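Local structure of putative bacteriocin (Brevibacillus laterosporus, 4OZK) at residues Ile8-Thr14 / Arg27-Cys33; Asp15-His19 / Glu44-Cys49. The protein acts as a leaderless, broad-spectrum antimicrobial peptide of class IId, a heat-stable bacteriocin built on a defensin-like module. One frame throughout, in Å; residues are numbered along the deposited sequence.

Contact 1. Residues Ile8-Thr14 / Arg27-Cys33; sequences ISGWTHT and RHVYAIC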
ATOM      1  N   ILE A   8      -7.510   3.124  12.319  1.00 22.18           N
ATOM      2  CA  ILE A   8      -6.629   3.765  11.346  1.00 21.33           C
ATOM      3  C   ILE A   8      -6.586   5.287  11.610  1.00 20.07           C
ATOM      4  O   ILE A   8      -7.635   5.925  11.759  1.00 19.46           O
ATOM      5  CB  ILE A   8      -7.118   3.478   9.902  1.00 23.51           C
ATOM      6  CG1 ILE A   8      -6.941   1.994   9.557  1.00 14.02           C
ATOM      7  CG2 ILE A   8      -6.391   4.355   8.879  1.00 21.85           C
ATOM      8  CD1 ILE A   8      -7.595   1.575   8.247  1.00 15.17           C
ATOM      9  N   SER A   9      -5.381   5.860  11.687  1.00 23.67           N
ATOM     10  CA  SER A   9      -5.216   7.302  11.904  1.00 17.53           C
ATOM     11  C   SER A   9      -4.693   8.021  10.666  1.00 21.30           C
ATOM     12  O   SER A   9      -4.718   9.256  10.595  1.00 23.45           O
ATOM     13  CB  SER A   9      -4.267   7.569  13.074  1.00 21.41           C
ATOM     14  OG  SER A   9      -3.006   6.969  12.849  1.00 25.57           O
ATOM     15  N   GLY A  10      -4.212   7.257   9.688  1.00 19.84           N
ATOM     16  CA  GLY A  10      -3.569   7.860   8.535  1.00 15.25           C
ATOM     17  C   GLY A  10      -3.450   6.933   7.350  1.00 17.93           C
ATOM     18  O   GLY A  10      -3.790   5.752   7.441  1.00 21.79           O
ATOM     19  N   TRP A  11      -2.947   7.468   6.241  1.00 14.38           N
ATOM     20  CA  TRP A  11      -2.926   6.749   4.972  1.00 14.23           C
ATOM     21  C   TRP A  11      -1.671   7.145   4.185  1.00 17.69           C
ATOM     22  O   TRP A  11      -1.355   8.337   4.054  1.00 14.76           O
ATOM     23  CB  TRP A  11      -4.188   7.098   4.185  1.00 23.24           C
ATOM     24  CG  TRP A  11      -4.650   6.053   3.222  1.00 40.41           C
ATOM     25  CD1 TRP A  11      -4.458   6.041   1.865  1.00 47.35           C
ATOM     26  CD2 TRP A  11      -5.405   4.872   3.534  1.00 42.50           C
ATOM     27  NE1 TRP A  11      -5.046   4.923   1.315  1.00 47.29           N
ATOM     28  CE2 TRP A  11      -5.629   4.189   2.316  1.00 51.06           C
ATOM     29  CE3 TRP A  11      -5.915   4.331   4.716  1.00 38.14           C
ATOM     30  CZ2 TRP A  11      -6.342   2.977   2.260  1.00 52.24           C
ATOM     31  CZ3 TRP A  11      -6.620   3.132   4.658  1.00 41.75           C
ATOM     32  CH2 TRP A  11      -6.823   2.469   3.441  1.00 45.74           C
ATOM     33  N   THR A  12      -0.942   6.143   3.692  1.00 17.15           N
ATOM     34  CA  THR A  12       0.296   6.354   2.925  1.00 19.61           C
ATOM     35  C   THR A  12       0.484   5.252   1.888  1.00 24.15           C
ATOM     36  O   THR A  12      -0.283   4.285   1.840  1.00 22.39           O
ATOM     37  CB  THR A  12       1.565   6.347   3.815  1.00 26.61           C
ATOM     38  OG1 THR A  12       1.708   5.071   4.452  1.00 29.28           O
ATOM     39  CG2 THR A  12       1.499   7.419   4.867  1.00 38.72           C
ATOM     40  N   HIS A  13       1.525   5.393   1.072  1.00 22.36           N
ATOM     41  CA  HIS A  13       1.844   4.389   0.071  1.00 21.22           C
ATOM     42  C   HIS A  13       3.307   4.482  -0.336  1.00 30.06           C
ATOM     43  O   HIS A  13       3.905   5.560  -0.297  1.00 29.14           O
ATOM     44  CB  HIS A  13       0.963   4.567  -1.168  1.00 13.46           C
ATOM     45  CG  HIS A  13       0.990   5.957  -1.728  1.00 20.10           C
ATOM     46  ND1 HIS A  13       2.006   6.414  -2.543  1.00 26.84           N
ATOM     47  CD2 HIS A  13       0.127   6.991  -1.583  1.00 18.24           C
ATOM     48  CE1 HIS A  13       1.764   7.671  -2.882  1.00 23.58           C
ATOM     49  NE2 HIS A  13       0.630   8.044  -2.312  1.00 22.59           N
ATOM     50  N   THR A  14       3.873   3.345  -0.732  1.00 22.54           N
ATOM     51  CA  THR A  14       5.177   3.321  -1.365  1.00 17.27           C
ATOM     52  C   THR A  14       5.077   3.939  -2.760  1.00 20.80           C
ATOM     53  O   THR A  14       3.976   4.212  -3.272  1.00 18.47           O
ATOM     54  CB  THR A  14       5.711   1.869  -1.470  1.00 19.41           C
ATOM     55  OG1 THR A  14       4.942   1.137  -2.439  1.00 16.18           O
ATOM     56  CG2 THR A  14       5.599   1.168  -0.114  1.00 17.41           C
ATOM     57  N   ARG A  27       2.251  -0.288  -6.570  1.00 15.33           N
ATOM     58  CA  ARG A  27       2.756   0.224  -5.306  1.00 11.59           C
ATOM     59  C   ARG A  27       1.925  -0.354  -4.187  1.00 13.30           C
ATOM     60  O   ARG A  27       0.859  -0.945  -4.429  1.00 13.09           O
ATOM     61  CB  ARG A  27       2.744   1.755  -5.270  1.00 18.04           C
ATOM     62  CG  ARG A  27       1.366   2.388  -5.343  1.00 11.84           C
ATOM     63  CD  ARG A  27       1.490   3.901  -5.412  1.00 17.32           C
ATOM     64  NE  ARG A  27       0.178   4.546  -5.412  1.00 23.42           N
ATOM     65  CZ  ARG A  27      -0.028   5.836  -5.655  1.00 26.82           C
ATOM     66  NH1 ARG A  27       0.996   6.634  -5.927  1.00 31.39           N
ATOM     67  NH2 ARG A  27      -1.260   6.328  -5.631  1.00 27.11           N
ATOM     68  N   HIS A  28       2.408  -0.185  -2.961  1.00 17.05           N
ATOM     69  CA  HIS A  28       1.751  -0.759  -1.789  1.00 13.75           C
ATOM     70  C   HIS A  28       1.062   0.331  -0.974  1.00 18.97           C
ATOM     71  O   HIS A  28       1.689   1.331  -0.618  1.00 19.04           O
ATOM     72  CB  HIS A  28       2.787  -1.471  -0.920  1.00 10.23           C
ATOM     73  CG  HIS A  28       3.389  -2.683  -1.567  1.00 12.29           C
ATOM     74  ND1 HIS A  28       2.869  -3.254  -2.710  1.00 20.71           N
ATOM     75  CD2 HIS A  28       4.460  -3.437  -1.221  1.00 12.46           C
ATOM     76  CE1 HIS A  28       3.595  -4.310  -3.041  1.00 15.93           C
ATOM     77  NE2 HIS A  28       4.566  -4.441  -2.156  1.00 17.47           N
ATOM     78  N   VAL A  29      -0.225   0.150  -0.686  1.00 18.67           N
ATOM     79  CA  VAL A  29      -0.952   1.116   0.143  1.00 13.51           C
ATOM     80  C   VAL A  29      -0.959   0.681   1.605  1.00 10.66           C
ATOM     81  O   VAL A  29      -1.364  -0.442   1.941  1.00 14.81           O
ATOM     82  CB  VAL A  29      -2.392   1.326  -0.340  1.00 14.25           C
ATOM     83  CG1 VAL A  29      -3.087   2.332   0.556  1.00 16.49           C
ATOM     84  CG2 VAL A  29      -2.395   1.811  -1.776  1.00 12.25           C
ATOM     85  N   TYR A  30      -0.492   1.573   2.470  1.00 11.74           N
ATOM     86  CA  TYR A  30      -0.358   1.264   3.886  1.00 11.36           C
ATOM     87  C   TYR A  30      -1.260   2.174   4.708  1.00 15.82           C
ATOM     88  O   TYR A  30      -1.263   3.392   4.515  1.00 22.09           O
ATOM     89  CB  TYR A  30       1.098   1.466   4.324  1.00 17.13           C
ATOM     90  CG  TYR A  30       2.018   0.306   4.011  1.00 19.38           C
ATOM     91  CD1 TYR A  30       2.232  -0.702   4.949  1.00 18.67           C
ATOM     92  CD2 TYR A  30       2.680   0.221   2.786  1.00 14.38           C
ATOM     93  CE1 TYR A  30       3.077  -1.766   4.681  1.00 19.14           C
ATOM     94  CE2 TYR A  30       3.528  -0.846   2.504  1.00 19.10           C
ATOM     95  CZ  TYR A  30       3.718  -1.832   3.457  1.00 23.14           C
ATOM     96  OH  TYR A  30       4.556  -2.892   3.195  1.00 30.45           O
ATOM     97  N   ALA A  31      -2.037   1.604   5.620  1.00 14.88           N
ATOM     98  CA  ALA A  31      -2.732   2.454   6.581  1.00 18.77           C
ATOM     99  C   ALA A  31      -1.806   2.662   7.771  1.00 20.13           C
ATOM    100  O   ALA A  31      -1.030   1.767   8.127  1.00 18.39           O
ATOM    101  CB  ALA A  31      -4.060   1.837   7.018  1.00 22.63           C
ATOM    102  N   ILE A  32      -1.854   3.851   8.365  1.00 20.25           N
ATOM    103  CA  ILE A  32      -1.136   4.101   9.611  1.00 19.00           C
ATOM    104  C   ILE A  32      -2.110   3.856  10.768  1.00 15.76           C
ATOM    105  O   ILE A  32      -3.240   4.366  10.755  1.00 17.42           O
ATOM    106  CB  ILE A  32      -0.557   5.537   9.652  1.00 17.49           C
ATOM    107  CG1 ILE A  32       0.348   5.784   8.429  1.00 17.02           C
ATOM    108  CG2 ILE A  32       0.198   5.790  10.978  1.00 18.58           C
ATOM    109  CD1 ILE A  32       0.841   7.243   8.281  1.00 17.84           C
ATOM    110  N   CYS A  33      -1.696   3.055  11.749  1.00 18.71           N
ATOM    111  CA  CYS A  33      -2.571   2.736  12.885  1.00 18.60           C
ATOM    112  C   CYS A  33      -2.392   3.735  14.023  1.00 16.46           C
ATOM    113  O   CYS A  33      -1.323   4.353  14.149  1.00 16.24           O
ATOM    114  CB  CYS A  33      -2.315   1.316  13.399  1.00 16.08           C
ATOM    115  SG  CYS A  33      -2.671   0.009  12.200  1.00 20.41           S
TER
HETATM  116  O   HOH W   1      -0.215   6.869  14.402  1.00 23.28           O
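The indole of W11 lies against two small side chains of 27-33. Its CZ3 is 3.7 Å from A31 CB, and its CE2 is 3.6 Å from V29 CG1. I8 CD1 reaches the same A31 CB at 3.8 Å. I8, W11, A31 and V29 thus form an apolar patch on one face of the sheet. On the other face, T12 CG2 packs on I32 CD1 at 3.5 Å.

The backbones run antiparallel. G10 pairs with I32 through I32 N to G10 O, 2.9 Å, and T12 pairs with Y30 through Y30 N to T12 O, 2.8 Å, and T12 N to Y30 O, 2.9 Å. S9 and G10 both face I32. S9 N (2.8 Å) and G10 N (3.2 Å) share I32 O, which makes a classic beta bulge.

The polar edge lies towards T14. T14 N donates to H28 O at 3.0 Å, and H28 N donates to T14 OG1 at 2.9 Å, so a side-chain oxygen takes the place of a carbonyl. The R27 guanidinium lies flat on the H13 ring, with centres 3.8 Å apart. It also forms a salt bridge with E44.

This is the first hairpin of a defensin-like three-stranded sheet. Strand 24-33 is central: V29 and A31 also bond to strand 38-48, and C33 is disulfide-linked to C4.

Contact 2. Residues Asp15-His19 / Glu44-Cys49; sequences DYQCH and EWGSSC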
ATOM      1  N   ASP A  15       6.228   4.168  -3.376  1.00 18.80           N
ATOM      2  CA  ASP A  15       6.242   4.679  -4.731  1.00 20.54           C
ATOM      3  C   ASP A  15       6.104   3.564  -5.770  1.00 23.22           C
ATOM      4  O   ASP A  15       6.484   2.411  -5.529  1.00 20.95           O
ATOM      5  CB  ASP A  15       7.499   5.510  -4.969  1.00 27.26           C
ATOM      6  CG  ASP A  15       7.423   6.866  -4.305  1.00 39.65           C
ATOM      7  OD1 ASP A  15       6.290   7.337  -4.034  1.00 41.97           O
ATOM      8  OD2 ASP A  15       8.494   7.459  -4.058  1.00 51.04           O
ATOM      9  N   TYR A  16       5.538   3.913  -6.922  1.00 20.54           N
ATOM     10  CA  TYR A  16       5.345   2.949  -8.001  1.00 24.82           C
ATOM     11  C   TYR A  16       6.665   2.291  -8.449  1.00 27.00           C
ATOM     12  O   TYR A  16       7.717   2.936  -8.500  1.00 24.97           O
ATOM     13  CB  TYR A  16       4.657   3.625  -9.193  1.00 23.06           C
ATOM     14  CG  TYR A  16       3.141   3.652  -9.137  1.00 18.14           C
ATOM     15  CD1 TYR A  16       2.409   2.465  -9.141  1.00 22.62           C
ATOM     16  CD2 TYR A  16       2.437   4.860  -9.130  1.00 24.18           C
ATOM     17  CE1 TYR A  16       1.012   2.468  -9.115  1.00 17.65           C
ATOM     18  CE2 TYR A  16       1.035   4.878  -9.106  1.00 27.43           C
ATOM     19  CZ  TYR A  16       0.334   3.675  -9.105  1.00 24.67           C
ATOM     20  OH  TYR A  16      -1.047   3.665  -9.090  1.00 23.36           O
ATOM     21  N   GLN A  17       6.600   0.997  -8.745  1.00 25.64           N
ATOM     22  CA  GLN A  17       7.745   0.246  -9.246  1.00 24.74           C
ATOM     23  C   GLN A  17       7.254  -0.448 -10.480  1.00 17.21           C
ATOM     24  O   GLN A  17       6.073  -0.766 -10.569  1.00 23.73           O
ATOM     25  CB  GLN A  17       8.160  -0.845  -8.250  1.00 28.65           C
ATOM     26  CG  GLN A  17       9.195  -0.448  -7.216  1.00 46.66           C
ATOM     27  CD  GLN A  17       9.540  -1.617  -6.316  1.00 59.15           C
ATOM     28  OE1 GLN A  17       9.417  -2.772  -6.723  1.00 65.32           O
ATOM     29  NE2 GLN A  17       9.953  -1.329  -5.086  1.00 62.47           N
ATOM     30  N   CYS A  18       8.140  -0.712 -11.429  1.00 18.73           N
ATOM     31  CA  CYS A  18       7.739  -1.512 -12.581  1.00 18.60           C
ATOM     32  C   CYS A  18       7.815  -3.001 -12.243  1.00 22.17           C
ATOM     33  O   CYS A  18       8.817  -3.474 -11.686  1.00 23.38           O
ATOM     34  CB  CYS A  18       8.608  -1.200 -13.805  1.00 20.95           C
ATOM     35  SG  CYS A  18       8.051  -2.061 -15.309  1.00 43.66           S
ATOM     36  N   HIS A  19       6.750  -3.734 -12.555  1.00 18.97           N
ATOM     37  CA  HIS A  19       6.782  -5.189 -12.460  1.00 24.29           C
ATOM     38  C   HIS A  19       7.306  -5.781 -13.778  1.00 26.20           C
ATOM     39  O   HIS A  19       6.664  -5.648 -14.820  1.00 32.44           O
ATOM     40  CB  HIS A  19       5.389  -5.743 -12.138  1.00 17.48           C
ATOM     41  CG  HIS A  19       5.418  -7.126 -11.581  1.00 13.41           C
ATOM     42  ND1 HIS A  19       5.711  -8.231 -12.352  1.00 16.92           N
ATOM     43  CD2 HIS A  19       5.220  -7.585 -10.323  1.00 19.96           C
ATOM     44  CE1 HIS A  19       5.679  -9.314 -11.594  1.00 18.15           C
ATOM     45  NE2 HIS A  19       5.383  -8.949 -10.358  1.00 20.25           N
ATOM     46  N   GLU A  44      -1.755  -1.361  -5.282  1.00 18.33           N
ATOM     47  CA  GLU A  44      -2.357  -0.528  -6.314  1.00 15.20           C
ATOM     48  C   GLU A  44      -1.589  -0.688  -7.623  1.00 12.50           C
ATOM     49  O   GLU A  44      -0.360  -0.573  -7.652  1.00 16.25           O
ATOM     50  CB  GLU A  44      -2.393   0.939  -5.872  1.00 13.89           C
ATOM     51  CG  GLU A  44      -2.938   1.881  -6.927  1.00 22.94           C
ATOM     52  CD  GLU A  44      -3.214   3.271  -6.384  1.00 28.82           C
ATOM     53  OE1 GLU A  44      -3.877   4.060  -7.107  1.00 33.38           O
ATOM     54  OE2 GLU A  44      -2.771   3.569  -5.244  1.00 24.19           O
ATOM     55  N   TRP A  45      -2.310  -0.969  -8.704  1.00 15.56           N
ATOM     56  CA  TRP A  45      -1.672  -1.131 -10.006  1.00 18.09           C
ATOM     57  C   TRP A  45      -1.875   0.116 -10.863  1.00 28.48           C
ATOM     58  O   TRP A  45      -2.977   0.680 -10.900  1.00 34.30           O
ATOM     59  CB  TRP A  45      -2.185  -2.402 -10.698  1.00 23.98           C
ATOM     60  CG  TRP A  45      -1.727  -3.673  -9.988  1.00 22.50           C
ATOM     61  CD1 TRP A  45      -2.385  -4.358  -8.992  1.00 21.04           C
ATOM     62  CD2 TRP A  45      -0.499  -4.384 -10.218  1.00 15.89           C
ATOM     63  NE1 TRP A  45      -1.635  -5.448  -8.594  1.00 13.66           N
ATOM     64  CE2 TRP A  45      -0.480  -5.491  -9.334  1.00 15.29           C
ATOM     65  CE3 TRP A  45       0.581  -4.192 -11.094  1.00 16.87           C
ATOM     66  CZ2 TRP A  45       0.595  -6.412  -9.303  1.00 19.27           C
ATOM     67  CZ3 TRP A  45       1.653  -5.105 -11.060  1.00 14.94           C
ATOM     68  CH2 TRP A  45       1.647  -6.198 -10.172  1.00 18.40           C
ATOM     69  N   GLY A  46      -0.806   0.546 -11.539  1.00 19.25           N
ATOM     70  CA  GLY A  46      -0.818   1.788 -12.289  1.00 19.04           C
ATOM     71  C   GLY A  46      -0.677   1.578 -13.778  1.00 22.37           C
ATOM     72  O   GLY A  46      -1.254   0.634 -14.334  1.00 23.45           O
ATOM     73  N   SER A  47       0.086   2.458 -14.430  1.00 33.16           N
ATOM     74  CA  SER A  47       0.285   2.381 -15.887  1.00 34.80           C
ATOM     75  C   SER A  47       1.347   1.357 -16.323  1.00 32.53           C
ATOM     76  O   SER A  47       2.009   0.719 -15.491  1.00 27.01           O
ATOM     77  CB  SER A  47       0.597   3.763 -16.479  1.00 38.42           C
ATOM     78  OG  SER A  47       1.661   4.399 -15.798  1.00 39.48           O
ATOM     79  N   SER A  48       1.498   1.205 -17.634  1.00 29.26           N
ATOM     80  CA  SER A  48       2.393   0.195 -18.195  1.00 30.57           C
ATOM     81  C   SER A  48       3.883   0.524 -18.123  1.00 35.50           C
ATOM     82  O   SER A  48       4.275   1.680 -17.920  1.00 35.07           O
ATOM     83  CB  SER A  48       2.010  -0.091 -19.640  1.00 33.37           C
ATOM     84  OG  SER A  48       0.688  -0.592 -19.681  1.00 51.42           O
ATOM     85  N   CYS A  49       4.701  -0.514 -18.303  1.00 35.78           N
ATOM     86  CA  CYS A  49       6.155  -0.392 -18.302  1.00 31.65           C
ATOM     87  C   CYS A  49       6.817  -1.638 -18.879  1.00 31.23           C
ATOM     88  O   CYS A  49       8.030  -1.654 -19.099  1.00 43.80           O
ATOM     89  CB  CYS A  49       6.669  -0.132 -16.885  1.00 31.08           C
ATOM     90  SG  CYS A  49       6.165  -1.365 -15.642  1.00 33.92           S
TER
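The Y16 side chain reaches the backbone of E44-G46. Its CE1 is 3.6 Å from G46 N, and its OH is 3.4 Å from E44 CG. G46 has no side chain, and this lets the tyrosine come close. A CB built there would sit 2.8 Å from Y16 CE1, a clash. The two backbones stay well apart here: the CA atoms of Y16 and G46 are 7.6 Å from each other.

C18 SG and C49 SG are bonded at 2.0 Å, with a chi3 of 98°, close to the usual right angle of a relaxed disulfide. C49 is the last residue, so the bond pins the C-terminal end to strand 8-19. It is one of three disulfides, with C2-C41 and C4-C33, that staple the defensin-like three-stranded sheet of this small bacteriocin. H19 adds a looser contact. Its CD2 meets the edge of the W45 ring, 3.8 Å from CH2, and the ring planes are tilted by 50°. H19 ND1 is hydrogen-bonded to backbone nitrogens of L21 and E22.

No clear hydrogen bond joins 15-19 to 44-49. That fits their places on the two outermost strands of the sheet. Strand 24-33 runs between them and bonds to both: Q17 with Y26 on one side, and E44 with R27 and G46 with M25 on the other. Y16 crosses one face of this central strand, packing on M25 and R27. The H19-W45 pair lies on the other face, by K24 and Y26. C18-C49 ties the two outer strands at the end of the sheet.

From the N terminus, strand 8-19 supplies the first segment of both contacts, 8-14 and then 15-19. Contact 1 closes the shorter loop when strand 24-33 folds back on it, with 12 residues between its segments. Contact 2 closes a longer one, of 24 residues, when the end of strand 38-48 comes back to 15-19. The segments alternate along the chain, so the two loops cross rather than nest. Their centres are about 17 Å apart, yet they touch through a salt bridge, R27 NE to E44 OE2 at 3.1 Å. Contact 1 joins neighbouring strands; contact 2 joins the outer two.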